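Local structure of conserved hypothetical protein (Streptococcus pneumoniae, 2GK4) at residues A[103-106]-A[107-111]; A[145-148]-A[149-153]; A[168-171]-A[172-175]. The protein is of unknown function but, with its Rossmann-like fold, probably takes part in coenzyme A biosynthesis as a DNA/pantothenate metabolism flavoprotein. All blocks are in the same frame, centred on the assembly; numbering follows the deposited sequence. Where two conformers were deposited one is given.

Interaction 1. Residues A[103-106]-A[107-111]; sequences TGLE and EVQAS
Thr103 and Val108 meet where strand 97-104 gives way to the short helix 105-110: methyl CG2 of Thr103 packs against methyl CG2 of Val108 at 3.5 Å, the two side chains meeting at a slant. In Thr103, OG1 lies anti to the backbone N (chi1 -163°), which leaves CG2 between the backbone N and the carbonyl carbon, facing Val108. A beta-branched residue suits this last position of a strand, its methyl packing on the helix that follows while OG1 has a weak hydrogen bond to Lys126 O. The long axes of Thr103 and Glu107 cross at about a right angle; the extended Glu107 chain carries its carboxylate back beside the strand, where Tyr101 OH hydrogen-bonds to OE1. The modelled approach of this carboxylate to the Thr103 hydroxyl is too close to be trusted. On another flank of the helix, Gln109 runs out as an extended chain next to Leu105, its amide OE1 lying 3.9 Å from Leu105 CG. This is a loose contact in which the two chains cross at a slant, with the aliphatic part of Gln109 also lying against Leu105 O.

The helix is held by backbone bonds from i+4 to i. Gln109 N reaches Leu105 O at 2.8 Å, whereas the bond from Ala110 N to Glu106 O (3.0 Å) is more bent at the hydrogen, 139°. The first of the series, Val108 N to Gly104 O, is weak at 3.5 Å. Leu105 and Val108, both buried, turn their hydrocarbon to strand 133-140, touching Val133, Val135 and Phe137, and Leu114 of the second subunit packs on both. Gly104 occupies the N-cap position, completing a strand-to-helix junction at the end of an antiparallel two-stranded arm whose short helix takes part in the dimer interface.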
ATOM      1  N   THR A 103      -4.253 -14.337  11.744  1.00 27.85           N
ATOM      2  CA  THR A 103      -3.765 -15.535  12.440  1.00 28.16           C
ATOM      3  C   THR A 103      -3.283 -16.617  11.458  1.00 28.19           C
ATOM      4  O   THR A 103      -3.346 -16.431  10.253  1.00 27.29           O
ATOM      5  CB  THR A 103      -4.841 -16.095  13.421  1.00 28.49           C
ATOM      6  OG1 THR A 103      -4.239 -16.995  14.357  1.00 30.62           O
ATOM      7  CG2 THR A 103      -5.961 -16.813  12.675  1.00 27.22           C
ATOM      8  N   GLY A 104      -2.796 -17.734  11.998  1.00 28.49           N
ATOM      9  CA  GLY A 104      -2.356 -18.890  11.182  1.00 28.47           C
ATOM     10  C   GLY A 104      -3.539 -19.763  10.789  1.00 28.22           C
ATOM     11  O   GLY A 104      -4.565 -19.784  11.474  1.00 27.90           O
ATOM     12  N   LEU A 105      -3.414 -20.474   9.676  1.00 27.84           N
ATOM     13  CA  LEU A 105      -4.488 -21.362   9.213  1.00 28.50           C
ATOM     14  C   LEU A 105      -4.905 -22.410  10.268  1.00 28.79           C
ATOM     15  O   LEU A 105      -6.091 -22.739  10.372  1.00 28.93           O
ATOM     16  CB  LEU A 105      -4.084 -22.074   7.912  1.00 28.56           C
ATOM     17  CG  LEU A 105      -5.159 -22.924   7.219  1.00 29.31           C
ATOM     18  CD1 LEU A 105      -6.305 -22.075   6.693  1.00 30.90           C
ATOM     19  CD2 LEU A 105      -4.541 -23.758   6.088  1.00 28.57           C
ATOM     20  N   GLU A 106      -3.933 -22.915  11.020  0.50 29.25           N
ATOM     21  CA  GLU A 106      -4.173 -23.942  12.036  0.50 29.55           C
ATOM     22  C   GLU A 106      -5.157 -23.496  13.129  0.50 29.27           C
ATOM     23  O   GLU A 106      -6.075 -24.241  13.469  0.50 28.47           O
ATOM     24  CB  GLU A 106      -2.849 -24.437  12.635  0.50 30.14           C
ATOM     25  CG  GLU A 106      -1.785 -23.343  12.788  0.50 32.71           C
ATOM     26  CD  GLU A 106      -0.834 -23.227  11.587  0.50 34.53           C
ATOM     27  OE1 GLU A 106       0.059 -24.103  11.460  0.50 35.85           O
ATOM     28  OE2 GLU A 106      -0.967 -22.255  10.801  0.50 33.23           O
ATOM     29  N   GLU A 107      -4.984 -22.276  13.648  1.00 28.80           N
ATOM     30  CA  GLU A 107      -5.945 -21.697  14.615  1.00 29.35           C
ATOM     31  C   GLU A 107      -7.356 -21.610  14.016  1.00 28.44           C
ATOM     32  O   GLU A 107      -8.346 -21.908  14.694  1.00 28.35           O
ATOM     33  CB  GLU A 107      -5.499 -20.315  15.139  1.00 29.58           C
ATOM     34  CG  GLU A 107      -6.314 -19.862  16.370  1.00 31.51           C
ATOM     35  CD  GLU A 107      -6.168 -18.375  16.744  1.00 31.67           C
ATOM     36  OE1 GLU A 107      -5.306 -17.669  16.203  1.00 34.86           O
ATOM     37  OE2 GLU A 107      -6.925 -17.913  17.623  1.00 37.17           O
ATOM     38  N   VAL A 108      -7.456 -21.203  12.749  1.00 27.41           N
ATOM     39  CA  VAL A 108      -8.754 -21.144  12.056  1.00 26.71           C
ATOM     40  C   VAL A 108      -9.367 -22.546  11.901  1.00 27.17           C
ATOM     41  O   VAL A 108     -10.554 -22.754  12.146  1.00 26.68           O
ATOM     42  CB  VAL A 108      -8.655 -20.450  10.683  1.00 26.32           C
ATOM     43  CG1 VAL A 108     -10.053 -20.294  10.031  1.00 27.62           C
ATOM     44  CG2 VAL A 108      -8.002 -19.045  10.851  1.00 24.63           C
ATOM     45  N   GLN A 109      -8.540 -23.501  11.499  1.00 27.57           N
ATOM     46  CA  GLN A 109      -8.992 -24.883  11.348  1.00 28.45           C
ATOM     47  C   GLN A 109      -9.532 -25.495  12.645  1.00 28.76           C
ATOM     48  O   GLN A 109     -10.457 -26.319  12.612  1.00 29.20           O
ATOM     49  CB  GLN A 109      -7.865 -25.726  10.770  1.00 27.68           C
ATOM     50  CG  GLN A 109      -7.795 -25.591   9.260  1.00 29.45           C
ATOM     51  CD  GLN A 109      -6.624 -26.336   8.632  1.00 32.51           C
ATOM     52  OE1 GLN A 109      -5.507 -26.327   9.156  1.00 33.43           O
ATOM     53  NE2 GLN A 109      -6.882 -26.978   7.493  1.00 32.19           N
ATOM     54  N   ALA A 110      -8.957 -25.095  13.773  1.00 28.63           N
ATOM     55  CA  ALA A 110      -9.334 -25.649  15.071  1.00 29.30           C
ATOM     56  C   ALA A 110     -10.602 -25.007  15.632  1.00 29.80           C
ATOM     57  O   ALA A 110     -11.168 -25.497  16.609  1.00 30.30           O
ATOM     58  CB  ALA A 110      -8.203 -25.496  16.052  1.00 28.95           C
ATOM     59  N   SER A 111     -11.046 -23.910  15.027  1.00 28.92           N
ATOM     60  CA  SER A 111     -12.195 -23.169  15.549  1.00 28.99           C
ATOM     61  C   SER A 111     -13.513 -23.878  15.224  1.00 29.32           C
ATOM     62  O   SER A 111     -13.669 -24.476  14.155  1.00 30.13           O
ATOM     63  CB  SER A 111     -12.212 -21.752  14.968  1.00 28.42           C
ATOM     64  OG  SER A 111     -13.437 -21.089  15.234  1.00 27.64           O
TER

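Interaction 2. Residues A[145-148]-A[149-153]; sequences ISLV and KEWNP
Leu147 O, in the first segment, accepts two backbone bonds from the second: Trp151 N arrives at 3.0 Å, while Glu150 N, also at 3.0 Å, sits above the carbonyl plane with a C=O...N angle of only 118°. The i+3 partner therefore shares an oxygen with the i+4 partner, a tightening common in the last turn of a helix. Val148 O then receives Asn152 N at 2.8 Å, and Asn152 is the first residue to leave helical torsions. Two residues before Leu147, a water stands between Ile145 O and Lys149 N, the pair that would continue the i to i+4 series; it donates to the carbonyl and accepts from the amide.

Helix 145-151 belongs to a Rossmann-like alpha/beta fold; Val148 touches Leu88 of strand 87-90, while Trp151 packs on Leu75, Met78 and Gln79 of helix 71-81. The indole also folds back over its own helix. With CG anti to the carbonyl carbon (chi1 -69°), its six-membered ring lies over Leu147, whose CB makes a CH-pi contact 3.6 Å from that ring's centroid and 12° off the normal. Leu147 CD1 extends the same apolar contact to Trp151 CZ2 at 3.7 Å. Tryptophan fits here because one broad ring can meet a leucine of its own helix and the neighbouring helix together. In one of its two modelled conformers Lys149, bent at chi2 and chi3, curls toward the helix end, where NZ donates to Ile155 O and, at 3.0 Å, to Pro153 O.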
ATOM      1  N   ILE A 145     -20.529   8.103   3.110  1.00 24.35           N
ATOM      2  CA  ILE A 145     -21.199   8.936   2.104  1.00 24.80           C
ATOM      3  C   ILE A 145     -22.698   9.066   2.359  1.00 24.71           C
ATOM      4  O   ILE A 145     -23.286  10.144   2.155  1.00 24.78           O
ATOM      5  CB  ILE A 145     -20.837   8.466   0.706  1.00 25.38           C
ATOM      6  CG1 ILE A 145     -19.300   8.527   0.578  1.00 27.07           C
ATOM      7  CG2 ILE A 145     -21.490   9.334  -0.409  1.00 27.30           C
ATOM      8  CD1 ILE A 145     -18.695   9.960   0.840  1.00 30.05           C
ATOM      9  N   SER A 146     -23.320   8.001   2.859  1.00 23.72           N
ATOM     10  CA  SER A 146     -24.758   8.081   3.167  1.00 23.56           C
ATOM     11  C   SER A 146     -25.078   9.045   4.314  1.00 23.25           C
ATOM     12  O   SER A 146     -26.255   9.380   4.537  1.00 24.16           O
ATOM     13  CB  SER A 146     -25.331   6.690   3.432  1.00 24.59           C
ATOM     14  OG  SER A 146     -24.842   6.163   4.651  1.00 25.76           O
ATOM     15  N   LEU A 147     -24.047   9.507   5.042  1.00 21.63           N
ATOM     16  CA  LEU A 147     -24.210  10.521   6.096  1.00 21.66           C
ATOM     17  C   LEU A 147     -24.069  11.951   5.598  1.00 21.13           C
ATOM     18  O   LEU A 147     -24.414  12.895   6.310  1.00 19.96           O
ATOM     19  CB  LEU A 147     -23.187  10.320   7.226  1.00 22.51           C
ATOM     20  CG  LEU A 147     -23.296   8.963   7.927  1.00 24.87           C
ATOM     21  CD1 LEU A 147     -22.261   8.840   9.017  1.00 28.68           C
ATOM     22  CD2 LEU A 147     -24.696   8.831   8.498  1.00 26.92           C
ATOM     23  N   VAL A 148     -23.540  12.116   4.390  1.00 21.24           N
ATOM     24  CA  VAL A 148     -23.217  13.452   3.908  1.00 21.96           C
ATOM     25  C   VAL A 148     -24.412  14.392   3.945  1.00 22.61           C
ATOM     26  O   VAL A 148     -24.319  15.521   4.455  1.00 23.10           O
ATOM     27  CB  VAL A 148     -22.583  13.399   2.497  1.00 21.66           C
ATOM     28  CG1 VAL A 148     -22.648  14.789   1.836  1.00 23.04           C
ATOM     29  CG2 VAL A 148     -21.146  12.897   2.597  1.00 20.70           C
ATOM     30  N   LYS A 149     -25.527  13.919   3.394  0.60 22.97           N
ATOM     31  CA  LYS A 149     -26.742  14.727   3.298  0.60 24.11           C
ATOM     32  C   LYS A 149     -27.479  14.896   4.624  0.60 24.70           C
ATOM     33  O   LYS A 149     -28.503  15.573   4.681  0.60 24.82           O
ATOM     34  CB  LYS A 149     -27.678  14.143   2.233  0.60 24.11           C
ATOM     35  CG  LYS A 149     -27.230  14.406   0.820  0.60 23.82           C
ATOM     36  CD  LYS A 149     -27.358  15.879   0.403  0.60 23.58           C
ATOM     37  CE  LYS A 149     -28.571  16.121  -0.490  0.60 24.11           C
ATOM     38  NZ  LYS A 149     -28.607  17.511  -1.046  0.60 19.52           N
ATOM     39  N   GLU A 150     -26.948  14.282   5.677  0.60 25.39           N
ATOM     40  CA  GLU A 150     -27.393  14.506   7.054  0.60 26.80           C
ATOM     41  C   GLU A 150     -26.536  15.575   7.729  0.60 26.48           C
ATOM     42  O   GLU A 150     -27.056  16.458   8.427  0.60 26.04           O
ATOM     43  CB  GLU A 150     -27.328  13.185   7.838  0.60 27.71           C
ATOM     44  CG  GLU A 150     -28.516  12.231   7.641  0.60 31.94           C
ATOM     45  CD  GLU A 150     -28.944  12.001   6.190  0.60 36.73           C
ATOM     46  OE1 GLU A 150     -28.070  11.844   5.300  0.60 40.30           O
ATOM     47  OE2 GLU A 150     -30.176  11.954   5.940  0.60 37.96           O
ATOM     48  N   TRP A 151     -25.218  15.494   7.539  1.00 24.99           N
ATOM     49  CA  TRP A 151     -24.298  16.574   7.953  1.00 25.44           C
ATOM     50  C   TRP A 151     -24.568  17.897   7.257  1.00 24.83           C
ATOM     51  O   TRP A 151     -24.435  18.967   7.859  1.00 25.59           O
ATOM     52  CB  TRP A 151     -22.842  16.205   7.640  1.00 25.73           C
ATOM     53  CG  TRP A 151     -22.294  15.104   8.482  1.00 26.22           C
ATOM     54  CD1 TRP A 151     -22.388  14.976   9.829  1.00 28.54           C
ATOM     55  CD2 TRP A 151     -21.476  14.010   8.030  1.00 26.86           C
ATOM     56  NE1 TRP A 151     -21.714  13.841  10.252  1.00 29.58           N
ATOM     57  CE2 TRP A 151     -21.150  13.231   9.169  1.00 27.80           C
ATOM     58  CE3 TRP A 151     -21.003  13.614   6.782  1.00 28.10           C
ATOM     59  CZ2 TRP A 151     -20.385  12.060   9.090  1.00 28.71           C
ATOM     60  CZ3 TRP A 151     -20.233  12.458   6.695  1.00 27.74           C
ATOM     61  CH2 TRP A 151     -19.929  11.699   7.846  1.00 27.44           C
ATOM     62  N   ASN A 152     -24.907  17.845   5.975  1.00 22.74           N
ATOM     63  CA  ASN A 152     -25.233  19.074   5.254  1.00 23.05           C
ATOM     64  C   ASN A 152     -26.334  18.782   4.229  1.00 23.20           C
ATOM     65  O   ASN A 152     -26.042  18.347   3.116  1.00 22.00           O
ATOM     66  CB  ASN A 152     -23.980  19.649   4.573  1.00 21.55           C
ATOM     67  CG  ASN A 152     -24.230  20.992   3.891  1.00 24.17           C
ATOM     68  OD1 ASN A 152     -25.365  21.457   3.793  1.00 25.60           O
ATOM     69  ND2 ASN A 152     -23.152  21.621   3.405  1.00 24.83           N
ATOM     70  N   PRO A 153     -27.611  18.969   4.621  1.00 24.19           N
ATOM     71  CA  PRO A 153     -28.737  18.676   3.732  1.00 25.01           C
ATOM     72  C   PRO A 153     -28.749  19.409   2.412  1.00 24.40           C
ATOM     73  O   PRO A 153     -29.337  18.911   1.460  1.00 25.23           O
ATOM     74  CB  PRO A 153     -29.960  19.095   4.568  1.00 25.07           C
ATOM     75  CG  PRO A 153     -29.520  18.847   5.969  1.00 26.22           C
ATOM     76  CD  PRO A 153     -28.086  19.388   5.950  1.00 24.27           C
TER
HETATM   77  O   HOH W   1     -25.677  11.370   1.825  1.00 20.99           O

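Interaction 3. Residues A[168-171]-A[172-175]; sequences EDHL and VDIA
The imidazole of His170 has Ile174 CG1 over one face, 3.7 Å from the ring centroid and 21° off the normal, a CH-pi contact displaced toward the rim of the ring. Ile174 CD1 continues past this spot to lie 3.6 Å from His170 CE1. At the ring's edge, in its plane, a water is hydrogen-bonded to ND1. Both residues lie on helix 168-182, the connection of a beta-alpha-beta unit that joins the parallel strands 156-163 and 186-191 of the Rossmann-like sheet.

One helical turn separates the pair, and the torsions bring them together. The first bond of the His170 side chain leads away from residues 172-175, but with CG anti to the backbone N (chi1 176°) the far end of the ring comes back to Ile174, whose own CG1 is anti to the carbonyl carbon (chi1 -58°). The nearly straight backbone bond from Ile174 N to His170 O, 2.9 Å long, is one of the regular helix bonds that keep the two residues a turn apart.

Toward the sheet the residues become small or apolar: Leu171 touches Leu163, Ala189 and Ile203, and Ala175 lets the helix come close to Ile187 and Ala189. Glu168 instead forms a salt bridge with Arg201. Aspartate suits the more exposed flank beside the histidine, since it can share solvent with the ring: the water at His170 ND1 also donates to Asp173 OD2 at 2.5 Å.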
ATOM      1  N   GLU A 168     -23.945  -1.261 -19.949  1.00 20.94           N
ATOM      2  CA  GLU A 168     -24.250   0.097 -19.503  1.00 20.77           C
ATOM      3  C   GLU A 168     -25.592   0.212 -18.805  1.00 21.43           C
ATOM      4  O   GLU A 168     -25.729   0.999 -17.907  1.00 21.03           O
ATOM      5  CB  GLU A 168     -24.097   1.106 -20.654  1.00 20.95           C
ATOM      6  CG  GLU A 168     -22.665   1.134 -21.171  1.00 21.63           C
ATOM      7  CD  GLU A 168     -22.367   2.335 -22.068  1.00 23.29           C
ATOM      8  OE1 GLU A 168     -23.306   2.881 -22.714  1.00 24.28           O
ATOM      9  OE2 GLU A 168     -21.174   2.703 -22.135  1.00 24.34           O
ATOM     10  N   ASP A 169     -26.591  -0.591 -19.185  1.00 21.18           N
ATOM     11  CA  ASP A 169     -27.865  -0.542 -18.489  1.00 22.32           C
ATOM     12  C   ASP A 169     -27.702  -1.020 -17.026  1.00 21.29           C
ATOM     13  O   ASP A 169     -28.354  -0.496 -16.119  1.00 20.30           O
ATOM     14  CB  ASP A 169     -28.935  -1.363 -19.234  1.00 22.67           C
ATOM     15  CG  ASP A 169     -29.479  -0.639 -20.475  1.00 27.96           C
ATOM     16  OD1 ASP A 169     -29.365   0.604 -20.552  1.00 27.61           O
ATOM     17  OD2 ASP A 169     -30.041  -1.311 -21.373  1.00 29.20           O
ATOM     18  N   HIS A 170     -26.812  -1.987 -16.800  1.00 21.29           N
ATOM     19  CA  HIS A 170     -26.588  -2.496 -15.433  1.00 22.55           C
ATOM     20  C   HIS A 170     -25.885  -1.418 -14.623  1.00 22.61           C
ATOM     21  O   HIS A 170     -26.235  -1.166 -13.460  1.00 22.61           O
ATOM     22  CB  HIS A 170     -25.771  -3.793 -15.442  1.00 22.36           C
ATOM     23  CG  HIS A 170     -25.429  -4.311 -14.072  1.00 25.15           C
ATOM     24  ND1 HIS A 170     -26.381  -4.790 -13.200  1.00 27.04           N
ATOM     25  CD2 HIS A 170     -24.239  -4.430 -13.432  1.00 27.02           C
ATOM     26  CE1 HIS A 170     -25.792  -5.188 -12.085  1.00 26.73           C
ATOM     27  NE2 HIS A 170     -24.497  -4.968 -12.195  1.00 26.68           N
ATOM     28  N   LEU A 171     -24.940  -0.747 -15.279  1.00 22.45           N
ATOM     29  CA  LEU A 171     -24.173   0.329 -14.677  1.00 23.50           C
ATOM     30  C   LEU A 171     -25.146   1.418 -14.212  1.00 22.77           C
ATOM     31  O   LEU A 171     -25.044   1.912 -13.093  1.00 22.29           O
ATOM     32  CB  LEU A 171     -23.175   0.862 -15.709  1.00 24.08           C
ATOM     33  CG  LEU A 171     -21.982   1.729 -15.363  1.00 26.36           C
ATOM     34  CD1 LEU A 171     -21.215   1.169 -14.144  1.00 25.76           C
ATOM     35  CD2 LEU A 171     -21.036   1.874 -16.595  1.00 25.15           C
ATOM     36  N   VAL A 172     -26.081   1.792 -15.083  1.00 21.56           N
ATOM     37  CA  VAL A 172     -27.120   2.769 -14.739  1.00 22.03           C
ATOM     38  C   VAL A 172     -28.012   2.312 -13.574  1.00 21.58           C
ATOM     39  O   VAL A 172     -28.264   3.083 -12.642  1.00 22.53           O
ATOM     40  CB  VAL A 172     -27.995   3.116 -15.978  1.00 21.72           C
ATOM     41  CG1 VAL A 172     -29.230   3.950 -15.565  1.00 23.41           C
ATOM     42  CG2 VAL A 172     -27.118   3.894 -16.975  1.00 21.91           C
ATOM     43  N   ASP A 173     -28.461   1.057 -13.625  1.00 21.09           N
ATOM     44  CA  ASP A 173     -29.267   0.432 -12.565  1.00 23.27           C
ATOM     45  C   ASP A 173     -28.564   0.569 -11.212  1.00 22.77           C
ATOM     46  O   ASP A 173     -29.142   1.104 -10.249  1.00 22.79           O
ATOM     47  CB  ASP A 173     -29.535  -1.041 -12.954  1.00 23.42           C
ATOM     48  CG  ASP A 173     -30.110  -1.927 -11.811  1.00 30.37           C
ATOM     49  OD1 ASP A 173     -30.252  -1.513 -10.651  1.00 35.86           O
ATOM     50  OD2 ASP A 173     -30.389  -3.119 -12.096  1.00 35.86           O
ATOM     51  N   ILE A 174     -27.318   0.117 -11.155  1.00 21.93           N
ATOM     52  CA  ILE A 174     -26.515   0.211  -9.922  1.00 23.01           C
ATOM     53  C   ILE A 174     -26.258   1.666  -9.467  1.00 22.55           C
ATOM     54  O   ILE A 174     -26.361   1.985  -8.262  1.00 21.93           O
ATOM     55  CB  ILE A 174     -25.185  -0.551 -10.079  1.00 22.91           C
ATOM     56  CG1 ILE A 174     -25.449  -2.033 -10.418  1.00 25.20           C
ATOM     57  CG2 ILE A 174     -24.261  -0.382  -8.814  1.00 23.55           C
ATOM     58  CD1 ILE A 174     -26.236  -2.832  -9.346  1.00 25.82           C
ATOM     59  N   ALA A 175     -25.909   2.538 -10.410  1.00 22.56           N
ATOM     60  CA  ALA A 175     -25.729   3.960 -10.100  1.00 23.10           C
ATOM     61  C   ALA A 175     -26.992   4.590  -9.525  1.00 24.32           C
ATOM     62  O   ALA A 175     -26.915   5.354  -8.552  1.00 24.99           O
ATOM     63  CB  ALA A 175     -25.245   4.736 -11.333  1.00 23.29           C
TER
HETATM   64  O   HOH W   2     -29.225  -4.522 -13.776  1.00 45.26           O

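Overall arrangement
The three contacts follow one another along the chain, each made by residues close in sequence on one helix, interaction 1 including the strand end before it. Interactions 2 and 3 belong to the body of the alpha/beta fold: helices 145-151 and 168-182 come before and after strand 156-163 in sequence, and the centres of the two contacts are 23 Å apart, with nearest atoms about 11 Å apart. Interaction 1 stands well away, its centre about 41 Å from that of interaction 2 and 40 Å from that of interaction 3, on the antiparallel arm of strands 97-104 and 133-140. The body thus carries the Rossmann-like sheet, while the projecting arm offers helix 105-110 to the second subunit.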